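Local coordinates for BolA-like protein (PDB 3O2E) that is of unknown function but, as a BolA-like protein, possibly binds a [2Fe-2S] cluster, at residues A[33-38]-A[75-80]; A[57-62]-A[97-102]; A[61-64]-A[70-73]. All blocks are in the same frame, centred on the assembly; numbering follows the deposited sequence.

Interaction 1 of 3, residues A[33-38]-A[75-80]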
loop_
_atom_site.group_PDB
_atom_site.type_symbol
_atom_site.label_atom_id
_atom_site.label_comp_id
_atom_site.label_asym_id
_atom_site.label_seq_id
_atom_site.Cartn_x
_atom_site.Cartn_y
_atom_site.Cartn_z
ATOM N N ARG A 33 3.449 1.627 -6.674
ATOM C CA ARG A 33 4.664 1.417 -7.493
ATOM C C ARG A 33 5.315 2.722 -7.912
ATOM O O ARG A 33 6.533 2.865 -7.904
ATOM C CB ARG A 33 4.352 0.593 -8.745
ATOM C CG ARG A 33 4.099 -0.825 -8.370
ATOM C CD ARG A 33 3.499 -1.654 -9.482
ATOM N NE ARG A 33 3.530 -3.036 -8.991
ATOM C CZ ARG A 33 2.654 -4.005 -9.251
ATOM N NH1 ARG A 33 1.612 -3.792 -10.051
ATOM N NH2 ARG A 33 2.865 -5.222 -8.691
ATOM N N SER A 34 4.503 3.680 -8.325
ATOM C CA SER A 34 5.033 4.956 -8.758
ATOM C C SER A 34 5.816 5.670 -7.633
ATOM O O SER A 34 6.935 6.144 -7.876
ATOM C CB SER A 34 3.917 5.825 -9.292
ATOM O OG SER A 34 4.419 7.117 -9.539
ATOM N N MET A 35 5.247 5.709 -6.415
ATOM C CA MET A 35 5.876 6.445 -5.295
ATOM C C MET A 35 6.957 5.653 -4.544
ATOM O O MET A 35 7.993 6.214 -4.161
ATOM C CB MET A 35 4.830 6.982 -4.320
ATOM C CG MET A 35 5.462 7.902 -3.256
ATOM S SD MET A 35 4.494 8.691 -1.982
ATOM C CE MET A 35 3.905 10.208 -2.774
ATOM N N LEU A 36 6.720 4.356 -4.347
ATOM C CA LEU A 36 7.512 3.563 -3.432
ATOM C C LEU A 36 8.454 2.554 -4.079
ATOM O O LEU A 36 9.285 2.011 -3.382
ATOM C CB LEU A 36 6.612 2.865 -2.444
ATOM C CG LEU A 36 5.601 3.748 -1.746
ATOM C CD1 LEU A 36 4.590 2.826 -1.024
ATOM C CD2 LEU A 36 6.277 4.713 -0.813
ATOM N N SER A 37 8.347 2.351 -5.401
ATOM C CA SER A 37 9.270 1.544 -6.158
ATOM C C SER A 37 9.609 0.269 -5.385
ATOM O O SER A 37 10.778 -0.025 -5.152
ATOM C CB SER A 37 10.512 2.373 -6.460
ATOM O OG SER A 37 10.157 3.440 -7.328
ATOM N N PRO A 38 8.571 -0.488 -4.980
ATOM C CA PRO A 38 8.824 -1.647 -4.111
ATOM C C PRO A 38 9.568 -2.770 -4.812
ATOM O O PRO A 38 9.476 -2.906 -6.007
ATOM C CB PRO A 38 7.411 -2.099 -3.688
ATOM C CG PRO A 38 6.528 -1.727 -4.880
ATOM C CD PRO A 38 7.156 -0.411 -5.404
ATOM N N VAL A 75 2.847 5.662 2.621
ATOM C CA VAL A 75 1.912 4.889 1.793
ATOM C C VAL A 75 0.621 5.630 1.567
ATOM O O VAL A 75 0.131 5.701 0.438
ATOM C CB VAL A 75 1.679 3.516 2.393
ATOM C CG1 VAL A 75 0.648 2.721 1.579
ATOM C CG2 VAL A 75 3.029 2.805 2.474
ATOM N N ASN A 76 0.085 6.246 2.612
ATOM C CA ASN A 76 -1.156 7.006 2.473
ATOM C C ASN A 76 -0.964 8.210 1.595
ATOM O O ASN A 76 -1.825 8.552 0.828
ATOM C CB ASN A 76 -1.638 7.465 3.811
ATOM C CG ASN A 76 -2.093 6.344 4.675
ATOM O OD1 ASN A 76 -2.529 5.291 4.201
ATOM N ND2 ASN A 76 -2.023 6.570 5.956
ATOM N N SER A 77 0.211 8.827 1.656
ATOM C CA SER A 77 0.489 9.931 0.760
ATOM C C SER A 77 0.540 9.536 -0.742
ATOM O O SER A 77 0.228 10.343 -1.585
ATOM C CB SER A 77 1.729 10.694 1.206
ATOM O OG SER A 77 2.813 10.309 0.426
ATOM N N ALA A 78 0.949 8.312 -1.053
ATOM C CA ALA A 78 0.886 7.769 -2.417
ATOM C C ALA A 78 -0.523 7.690 -2.990
ATOM O O ALA A 78 -0.752 7.895 -4.200
ATOM C CB ALA A 78 1.560 6.395 -2.435
ATOM N N ILE A 79 -1.489 7.431 -2.118
ATOM C CA ILE A 79 -2.882 7.227 -2.522
ATOM C C ILE A 79 -3.785 8.301 -1.939
ATOM O O ILE A 79 -5.006 8.048 -1.747
ATOM C CB ILE A 79 -3.421 5.818 -2.115
ATOM C CG1 ILE A 79 -3.267 5.578 -0.597
ATOM C CG2 ILE A 79 -2.724 4.640 -2.873
ATOM C CD1 ILE A 79 -4.010 4.326 -0.080
ATOM N N ALA A 80 -3.223 9.506 -1.710
ATOM C CA ALA A 80 -3.956 10.627 -1.088
ATOM C C ALA A 80 -5.182 11.000 -1.867
ATOM O O ALA A 80 -6.209 11.207 -1.279
ATOM C CB ALA A 80 -3.044 11.889 -0.874
#
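Apolar contact joins M35 and L36, in the last turn of helix 25-36, to V75 and A78 near the end of helix 68-78. M35 and A78 come closest in backbone terms, with CA atoms 5.9 Å apart; the facing side chain there is only the methyl of A78, consistent with the close approach. A78 CB lies 3.8 Å from both M35 CB and M35 SD. Deeper in, L36 CD1 meets V75 CG2 at 3.8 Å, the two side chains crossing at about a right angle. V75 reaches L36 with CG2 alone, although its CB points away from the opposing segment; the same residue packs on L32 of the first helix and on I58, F89, M91 and C93 of the sheet.

At the exposed edge the thioether of M35 meets the S77 hydroxyl. M35 starts with CG anti to its backbone N (chi1 -173°) and runs extended to SD before bending at chi3 (-86°), which brings both SD and CE against S77. S77 OG stands 3.4 Å from M35 SD and equally near M35 CE. No hydrogen bond is made to the sulfur; S77 OG is hydrogen-bonded to the carbonyl of L74 in its own helix. M35 SD also passes 3.7 Å from the backbone N of A78.

No hydrogen bond crosses between the segments. Their adhesion therefore probably rests on dispersion and the burial of methyl groups, with L36, V75 and A78 buried, while the M35 chain covers the more exposed S77 side of the helix pair.

Interaction 2 of 3, residues A[57-62]-A[97-102]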
loop_
_atom_site.group_PDB
_atom_site.type_symbol
_atom_site.label_atom_id
_atom_site.label_comp_id
_atom_site.label_asym_id
_atom_site.label_seq_id
_atom_site.Cartn_x
_atom_site.Cartn_y
_atom_site.Cartn_z
ATOM N N TYR A 57 0.672 -5.486 1.197
ATOM C CA TYR A 57 1.968 -5.980 1.671
ATOM C C TYR A 57 3.068 -5.360 0.803
ATOM O O TYR A 57 3.139 -5.612 -0.387
ATOM C CB TYR A 57 2.016 -7.498 1.637
ATOM C CG TYR A 57 3.221 -8.094 2.318
ATOM C CD1 TYR A 57 3.200 -8.414 3.679
ATOM C CD2 TYR A 57 4.381 -8.349 1.613
ATOM C CE1 TYR A 57 4.317 -8.937 4.307
ATOM C CE2 TYR A 57 5.488 -8.892 2.226
ATOM C CZ TYR A 57 5.453 -9.180 3.563
ATOM O OH TYR A 57 6.559 -9.747 4.150
ATOM N N ILE A 58 3.891 -4.495 1.412
ATOM C CA ILE A 58 4.814 -3.602 0.651
ATOM C C ILE A 58 6.241 -3.719 1.194
ATOM O O ILE A 58 6.493 -3.453 2.358
ATOM C CB ILE A 58 4.422 -2.079 0.736
ATOM C CG1 ILE A 58 2.910 -1.903 0.657
ATOM C CG2 ILE A 58 5.165 -1.243 -0.382
ATOM C CD1 ILE A 58 2.438 -0.568 0.929
ATOM N N VAL A 59 7.152 -4.105 0.338
ATOM C CA VAL A 59 8.585 -4.128 0.627
ATOM C C VAL A 59 9.210 -3.017 -0.232
ATOM O O VAL A 59 9.116 -3.052 -1.449
ATOM C CB VAL A 59 9.217 -5.455 0.234
ATOM C CG1 VAL A 59 10.761 -5.488 0.591
ATOM C CG2 VAL A 59 8.463 -6.594 0.890
ATOM N N SER A 60 9.806 -2.020 0.410
ATOM C CA SER A 60 10.335 -0.840 -0.295
ATOM C C SER A 60 11.523 -0.234 0.424
ATOM O O SER A 60 11.469 -0.070 1.642
ATOM C CB SER A 60 9.266 0.215 -0.420
ATOM O OG SER A 60 9.794 1.414 -0.984
ATOM N N GLN A 61 12.608 0.057 -0.305
ATOM C CA GLN A 61 13.727 0.834 0.245
ATOM C C GLN A 61 13.319 2.224 0.759
ATOM O O GLN A 61 14.056 2.822 1.533
ATOM C CB GLN A 61 14.894 0.974 -0.770
ATOM N N GLN A 62 12.163 2.740 0.345
ATOM C CA GLN A 62 11.689 4.041 0.815
ATOM C C GLN A 62 11.320 4.070 2.297
ATOM O O GLN A 62 11.150 5.131 2.896
ATOM C CB GLN A 62 10.487 4.494 -0.018
ATOM C CG GLN A 62 10.783 4.777 -1.459
ATOM C CD GLN A 62 11.862 5.813 -1.591
ATOM O OE1 GLN A 62 11.703 6.964 -1.150
ATOM N NE2 GLN A 62 12.976 5.412 -2.145
ATOM N N GLY A 97 15.657 -5.193 3.558
ATOM C CA GLY A 97 16.427 -5.797 4.630
ATOM C C GLY A 97 15.655 -6.566 5.690
ATOM O O GLY A 97 16.071 -7.665 6.114
ATOM N N GLU A 98 14.556 -5.976 6.150
ATOM C CA GLU A 98 13.673 -6.624 7.087
ATOM C C GLU A 98 12.966 -7.810 6.450
ATOM O O GLU A 98 12.761 -8.820 7.093
ATOM C CB GLU A 98 12.640 -5.633 7.588
ATOM C CG GLU A 98 13.213 -4.527 8.487
ATOM C CD GLU A 98 12.332 -3.304 8.544
ATOM O OE1 GLU A 98 11.219 -3.360 7.987
ATOM O OE2 GLU A 98 12.768 -2.253 9.108
ATOM N N TRP A 99 12.555 -7.662 5.187
ATOM C CA TRP A 99 11.901 -8.740 4.424
ATOM C C TRP A 99 12.786 -9.958 4.332
ATOM O O TRP A 99 12.345 -11.082 4.582
ATOM C CB TRP A 99 11.566 -8.245 3.011
ATOM C CG TRP A 99 10.741 -9.139 2.163
ATOM C CD1 TRP A 99 9.508 -9.648 2.453
ATOM C CD2 TRP A 99 11.019 -9.514 0.835
ATOM N NE1 TRP A 99 9.027 -10.352 1.406
ATOM C CE2 TRP A 99 9.940 -10.295 0.391
ATOM C CE3 TRP A 99 12.082 -9.264 -0.035
ATOM C CZ2 TRP A 99 9.885 -10.830 -0.885
ATOM C CZ3 TRP A 99 12.034 -9.801 -1.296
ATOM C CH2 TRP A 99 10.941 -10.585 -1.712
ATOM N N GLU A 100 14.022 -9.740 3.937
ATOM C CA GLU A 100 14.989 -10.835 3.891
ATOM C C GLU A 100 15.180 -11.452 5.308
ATOM O O GLU A 100 15.147 -12.681 5.468
ATOM C CB GLU A 100 16.278 -10.348 3.240
ATOM N N ALA A 101 15.255 -10.631 6.348
ATOM C CA ALA A 101 15.385 -11.167 7.726
ATOM C C ALA A 101 14.143 -11.885 8.343
ATOM O O ALA A 101 14.271 -12.648 9.299
ATOM C CB ALA A 101 15.902 -10.045 8.681
ATOM N N LYS A 102 12.942 -11.634 7.836
ATOM C CA LYS A 102 11.778 -12.386 8.252
ATOM C C LYS A 102 11.599 -13.574 7.277
ATOM O O LYS A 102 10.570 -14.284 7.331
ATOM C CB LYS A 102 10.543 -11.478 8.292
ATOM C CG LYS A 102 10.684 -10.354 9.318
ATOM C CD LYS A 102 9.536 -9.372 9.256
ATOM C CE LYS A 102 9.596 -8.325 10.359
ATOM N NZ LYS A 102 9.200 -8.923 11.662
#
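The end of strand 52-59, the central strand of the three-stranded sheet, meets the short C-terminal helix 96-101 through the indole of W99. Y57 and V59, alternate residues of the strand, both reach it, and V59 lies nearest in the backbone, its CA 6.8 Å from that of W99.

V59 comes over a face of the indole. Its CG2 sits 3.6 Å from the centroid of the five-membered ring of W99 and 11° off the ring normal, a CH-pi contact that covers the pyrrole part. The other methyl, V59 CG1, reaches the root of the side chain, 3.8 Å from W99 CB, and the CG and CD2 side of the ring system. W99 CG is anti to its backbone N (chi1 -172°), a torsion that carries the indole off the helix toward the strand.

Y57 approaches from the rim instead. Its OH lies 3.4 Å from W99 CD1, at the indole edge near the ring plane, while W99 NE1 in turn stands in the plane of the phenol, 3.9 Å from Y57 CE2. The two side chains cross at about a right angle, and no hydrogen bond links the tyrosine hydroxyl to the indole.

F40 of the neighbouring strand also meets the W99 ring, with the planes at about 20°, and R104 touches the tryptophan from the chain end. W99 thus carries the helix's side of this contact, covering V59 and F40 at the end of the sheet, away from I58, which packs on V75 of helix 68-78 in the alpha+beta domain of the BolA family.

Interaction 3 of 3, residues A[61-64]-A[70-73]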
loop_
_atom_site.group_PDB
_atom_site.type_symbol
_atom_site.label_atom_id
_atom_site.label_comp_id
_atom_site.label_asym_id
_atom_site.label_seq_id
_atom_site.Cartn_x
_atom_site.Cartn_y
_atom_site.Cartn_z
ATOM N N GLN A 61 12.608 0.057 -0.305
ATOM C CA GLN A 61 13.727 0.834 0.245
ATOM C C GLN A 61 13.319 2.224 0.759
ATOM O O GLN A 61 14.056 2.822 1.533
ATOM C CB GLN A 61 14.894 0.974 -0.770
ATOM N N GLN A 62 12.163 2.740 0.345
ATOM C CA GLN A 62 11.689 4.041 0.815
ATOM C C GLN A 62 11.320 4.070 2.297
ATOM O O GLN A 62 11.150 5.131 2.896
ATOM C CB GLN A 62 10.487 4.494 -0.018
ATOM C CG GLN A 62 10.783 4.777 -1.459
ATOM C CD GLN A 62 11.862 5.813 -1.591
ATOM O OE1 GLN A 62 11.703 6.964 -1.150
ATOM N NE2 GLN A 62 12.976 5.412 -2.145
ATOM N N PHE A 63 11.142 2.901 2.869
ATOM C CA PHE A 63 10.897 2.760 4.300
ATOM C C PHE A 63 12.160 2.724 5.163
ATOM O O PHE A 63 12.054 2.650 6.380
ATOM C CB PHE A 63 10.124 1.477 4.578
ATOM C CG PHE A 63 8.807 1.362 3.840
ATOM C CD1 PHE A 63 7.940 2.418 3.751
ATOM C CD2 PHE A 63 8.411 0.160 3.334
ATOM C CE1 PHE A 63 6.720 2.261 3.104
ATOM C CE2 PHE A 63 7.231 -0.002 2.687
ATOM C CZ PHE A 63 6.387 1.040 2.558
ATOM N N GLU A 64 13.354 2.741 4.563
ATOM C CA GLU A 64 14.583 2.724 5.344
ATOM C C GLU A 64 14.714 4.047 6.098
ATOM O O GLU A 64 14.530 5.106 5.527
ATOM C CB GLU A 64 15.808 2.448 4.468
ATOM C CG GLU A 64 15.771 1.032 3.838
ATOM C CD GLU A 64 16.850 0.735 2.762
ATOM O OE1 GLU A 64 17.664 1.624 2.450
ATOM O OE2 GLU A 64 16.848 -0.404 2.227
ATOM N N ASP A 70 5.601 6.567 10.374
ATOM C CA ASP A 70 6.108 7.322 9.240
ATOM C C ASP A 70 6.054 6.542 7.909
ATOM O O ASP A 70 5.875 7.131 6.818
ATOM C CB ASP A 70 7.512 7.826 9.540
ATOM C CG ASP A 70 7.502 9.149 10.302
ATOM O OD1 ASP A 70 6.475 9.859 10.260
ATOM O OD2 ASP A 70 8.548 9.479 10.895
ATOM N N ARG A 71 6.198 5.220 7.981
ATOM C CA ARG A 71 5.949 4.343 6.813
ATOM C C ARG A 71 4.494 4.414 6.337
ATOM O O ARG A 71 4.215 4.572 5.145
ATOM C CB ARG A 71 6.316 2.906 7.163
ATOM C CG ARG A 71 7.802 2.737 7.434
ATOM C CD ARG A 71 8.140 1.300 7.804
ATOM N NE ARG A 71 9.520 1.247 8.262
ATOM C CZ ARG A 71 10.260 0.153 8.292
ATOM N NH1 ARG A 71 9.760 -0.987 7.881
ATOM N NH2 ARG A 71 11.522 0.222 8.688
ATOM N N GLN A 72 3.561 4.295 7.274
ATOM C CA GLN A 72 2.139 4.387 6.956
ATOM C C GLN A 72 1.787 5.703 6.335
ATOM O O GLN A 72 1.088 5.757 5.323
ATOM C CB GLN A 72 1.301 4.163 8.182
ATOM C CG GLN A 72 1.367 2.746 8.693
ATOM C CD GLN A 72 0.527 2.576 9.956
ATOM O OE1 GLN A 72 -0.607 3.058 10.041
ATOM N NE2 GLN A 72 1.100 1.926 10.954
ATOM N N ARG A 73 2.334 6.777 6.884
ATOM C CA ARG A 73 2.169 8.077 6.246
ATOM C C ARG A 73 2.613 8.146 4.799
ATOM O O ARG A 73 1.938 8.732 3.938
ATOM C CB ARG A 73 2.872 9.127 7.082
ATOM C CG ARG A 73 2.154 9.342 8.356
ATOM C CD ARG A 73 3.012 10.001 9.360
ATOM N NE ARG A 73 2.200 10.554 10.406
ATOM C CZ ARG A 73 2.618 10.893 11.609
ATOM N NH1 ARG A 73 3.871 10.698 11.977
ATOM N NH2 ARG A 73 1.759 11.427 12.462
#
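F63, at the end of the 3-10 turn 61-63, packs against the long side chain of R71 in helix 68-78, their CA atoms 5.8 Å apart. Segment 70-73 begins with D70, whose carboxylate serves its own helix: D70 OD1 forms a salt bridge with R73 NH1 at 3.2 Å, met from above the carboxylate plane.

R71 follows and carries the contact. Its CG is anti to the carbonyl carbon (chi1 -65°) and the chain then runs extended to NE, which carries the methylenes across the CD1 side of the phenyl ring. R71 CG approaches F63 CD1 obliquely at 3.7 Å, and R71 CB is 3.8 Å from the same ring carbon. Farther out, R71 CD lies 3.8 Å from F63 CB. The guanidinium lies nearly parallel to the phenyl plane, 9° apart, but it passes beside the base of the ring: F63 CB lies 3.7 Å above the R71 guanidinium plane, toward the rim of that group. F63 O also faces the guanidinium, 3.4 Å from R71 NH2, at an angle too poor for a hydrogen bond.

This contact closes the first connection of the beta-alpha-beta crossover formed by strand 52-59, helix 68-78 and strand 86-94. The charged end of R71 is held from elsewhere: NH1 pairs with E98 OE1 in a salt bridge and donates to the carbonyl of C93, while NE donates to the carbonyl of K66. These partners probably fix the rotation of a largely buried cation.

At R73, three residues on from D70, the guanidinium has D70 OD1 near its plane, 8° out of it.

Overall arrangement
From the N terminus, helix 25-36 supplies the first half of interaction 1, which closes a long loop when helix 68-78 packs against it. Strand 52-59 lies inside that loop, and its end opens interaction 2, completed only by the C-terminal helix 96-101; interactions 1 and 2 therefore cross. Interaction 3 is nested within interaction 1, closing the connection between strand 52-59 and helix 68-78, and overlaps interaction 2 at Q61 and Q62. A probable hydrogen bond between S60 OG and the carbonyl of L36 joins interactions 1 and 2, while V75 packing on F63 connects 1 with 3.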